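Local structure of phosphoserine phosphatase (Thermococcus onnurineus, 4AP9) at residues E86-L91 / L192-K197. The protein probably hydrolyses phosphoserine to serine, the last step of serine biosynthesis, as a magnesium-dependent phosphatase of the haloacid dehalogenase superfamily. Residues are numbered along the deposited sequence; the frame is centred on the assembly and turned at random.
Sequences ELVETL and LVDFIK
Leu87 and Ile196 mesh where two neighbouring helices of the Rossmann-like haloacid dehalogenase core, 82-93 and the C-terminal 189-197, run side by side over one face of the central sheet. The axes of the two segments lie 13° from parallel and 9.5 Å apart at their closest approach. Leu87 spans much of the seam: its CB lies 4.0 Å from Val193 CG2, while at the fork CD1 turns to Ile196 CG1 and CD2 meets Leu192 CD2 at 3.6 Å. The same leucine rests on Ile14 of strand 11-15, and Leu192 on Ile173 and Val175 of strand 171-175, so the apolar layer is continuous with the sheet. Ile196 divides its branches differently, CG2 reaching both Thr90 CG2 and, at 3.8 Å, Leu91 CD2.

Toward solvent the seam becomes polar. Glu86 is fully extended (chi1 -175°), its CG and CD passing Val193 CG1 at about a right angle before OE2 accepts a hydrogen bond from Lys197 NZ at 3.0 Å, within a salt bridge. The ammonium approaches from above the carboxylate plane, and Asp194 OD1 is a second, longer partner for it. With an alanine at Glu86, Lys197 NZ would probably lose this close acidic partner and be left to the longer contact with Asp194 OD1, while Val193 CG1 would lose the cover of the Glu86 chain. Thr90 has CG2 anti to its own nitrogen, which sends the methyl across to Lys197 CG and leaves the hydroxyl beside the backbone nitrogen. There Thr90 OG1 donates to Glu86 O at 2.7 Å, from the carbonyl face opposite the one used by Thr90 N.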
loop_
_atom_site.group_PDB
_atom_site.type_symbol
_atom_site.label_atom_id
_atom_site.label_comp_id
_atom_site.label_asym_id
_atom_site.label_seq_id
_atom_site.Cartn_x
_atom_site.Cartn_y
_atom_site.Cartn_z
ATOM N N GLU A 86 3.827 14.669 36.897
ATOM C CA GLU A 86 4.195 15.905 36.220
ATOM C C GLU A 86 4.513 15.626 34.751
ATOM O O GLU A 86 4.137 16.405 33.869
ATOM C CB GLU A 86 5.384 16.574 36.916
ATOM C CG GLU A 86 5.745 17.932 36.315
ATOM C CD GLU A 86 6.856 18.635 37.073
ATOM O OE1 GLU A 86 7.482 18.004 37.957
ATOM O OE2 GLU A 86 7.100 19.823 36.774
ATOM N N LEU A 87 5.198 14.519 34.481
ATOM C CA LEU A 87 5.501 14.178 33.091
ATOM C C LEU A 87 4.212 14.145 32.285
ATOM O O LEU A 87 4.079 14.826 31.267
ATOM C CB LEU A 87 6.215 12.828 32.970
ATOM C CG LEU A 87 6.435 12.327 31.527
ATOM C CD1 LEU A 87 7.210 13.335 30.723
ATOM C CD2 LEU A 87 7.153 10.974 31.490
ATOM N N VAL A 88 3.253 13.358 32.755
ATOM C CA VAL A 88 2.018 13.161 32.012
ATOM C C VAL A 88 1.211 14.442 31.872
ATOM O O VAL A 88 0.680 14.736 30.806
ATOM C CB VAL A 88 1.160 12.050 32.647
ATOM C CG1 VAL A 88 -0.232 12.020 32.027
ATOM C CG2 VAL A 88 1.863 10.697 32.494
ATOM N N GLU A 89 1.124 15.224 32.939
ATOM C CA GLU A 89 0.378 16.482 32.860
ATOM C C GLU A 89 1.040 17.497 31.910
ATOM O O GLU A 89 0.351 18.242 31.197
ATOM C CB GLU A 89 0.170 17.080 34.252
ATOM C CG GLU A 89 -0.751 16.241 35.119
ATOM C CD GLU A 89 -0.931 16.793 36.521
ATOM O OE1 GLU A 89 -0.215 17.747 36.903
ATOM O OE2 GLU A 89 -1.793 16.255 37.245
ATOM N N THR A 90 2.370 17.516 31.899
ATOM C CA THR A 90 3.114 18.423 31.040
ATOM C C THR A 90 2.994 18.024 29.570
ATOM O O THR A 90 2.784 18.873 28.698
ATOM C CB THR A 90 4.587 18.485 31.441
ATOM O OG1 THR A 90 4.680 18.856 32.824
ATOM C CG2 THR A 90 5.327 19.530 30.584
ATOM N N LEU A 91 3.123 16.728 29.299
ATOM C CA LEU A 91 2.842 16.209 27.965
ATOM C C LEU A 91 1.498 16.700 27.424
ATOM O O LEU A 91 1.410 17.139 26.275
ATOM C CB LEU A 91 2.884 14.685 27.972
ATOM C CG LEU A 91 4.298 14.116 27.993
ATOM C CD1 LEU A 91 4.286 12.653 28.448
ATOM C CD2 LEU A 91 4.943 14.252 26.627
ATOM N N LEU A 192 13.864 13.800 31.940
ATOM C CA LEU A 192 12.823 13.651 30.923
ATOM C C LEU A 192 11.748 14.710 31.111
ATOM O O LEU A 192 11.305 15.328 30.146
ATOM C CB LEU A 192 12.196 12.255 30.965
ATOM C CG LEU A 192 11.117 11.969 29.917
ATOM C CD1 LEU A 192 11.681 12.083 28.503
ATOM C CD2 LEU A 192 10.502 10.590 30.138
ATOM N N VAL A 193 11.327 14.916 32.353
ATOM C CA VAL A 193 10.355 15.957 32.658
ATOM C C VAL A 193 10.880 17.323 32.187
ATOM O O VAL A 193 10.162 18.095 31.560
ATOM C CB VAL A 193 10.041 15.998 34.163
ATOM C CG1 VAL A 193 9.212 17.206 34.499
ATOM C CG2 VAL A 193 9.310 14.720 34.576
ATOM N N ASP A 194 12.144 17.597 32.485
ATOM C CA ASP A 194 12.761 18.864 32.095
ATOM C C ASP A 194 12.776 19.039 30.588
ATOM O O ASP A 194 12.537 20.133 30.078
ATOM C CB ASP A 194 14.180 18.964 32.644
ATOM C CG ASP A 194 14.203 19.246 34.130
ATOM O OD1 ASP A 194 13.159 19.683 34.668
ATOM O OD2 ASP A 194 15.260 19.027 34.759
ATOM N N PHE A 195 13.053 17.953 29.877
ATOM C CA PHE A 195 13.032 17.984 28.427
ATOM C C PHE A 195 11.638 18.324 27.898
ATOM O O PHE A 195 11.467 19.196 27.051
ATOM C CB PHE A 195 13.513 16.648 27.854
ATOM C CG PHE A 195 13.539 16.618 26.353
ATOM C CD1 PHE A 195 14.660 17.038 25.658
ATOM C CD2 PHE A 195 12.434 16.190 25.636
ATOM C CE1 PHE A 195 14.676 17.023 24.277
ATOM C CE2 PHE A 195 12.448 16.172 24.253
ATOM C CZ PHE A 195 13.569 16.583 23.578
ATOM N N ILE A 196 10.627 17.628 28.394
ATOM C CA ILE A 196 9.277 17.887 27.935
ATOM C C ILE A 196 8.837 19.303 28.299
ATOM O O ILE A 196 8.106 19.942 27.544
ATOM C CB ILE A 196 8.285 16.852 28.492
ATOM C CG1 ILE A 196 8.665 15.460 27.995
ATOM C CG2 ILE A 196 6.865 17.200 28.082
ATOM C CD1 ILE A 196 8.776 15.353 26.486
ATOM N N LYS A 197 9.301 19.798 29.442
ATOM C CA LYS A 197 8.926 21.144 29.873
ATOM C C LYS A 197 9.496 22.190 28.913
ATOM O O LYS A 197 8.937 23.276 28.762
ATOM C CB LYS A 197 9.380 21.417 31.315
ATOM C CG LYS A 197 8.350 21.030 32.366
ATOM C CD LYS A 197 8.727 21.534 33.759
ATOM C CE LYS A 197 9.770 20.655 34.426
ATOM N NZ LYS A 197 9.760 20.847 35.922
#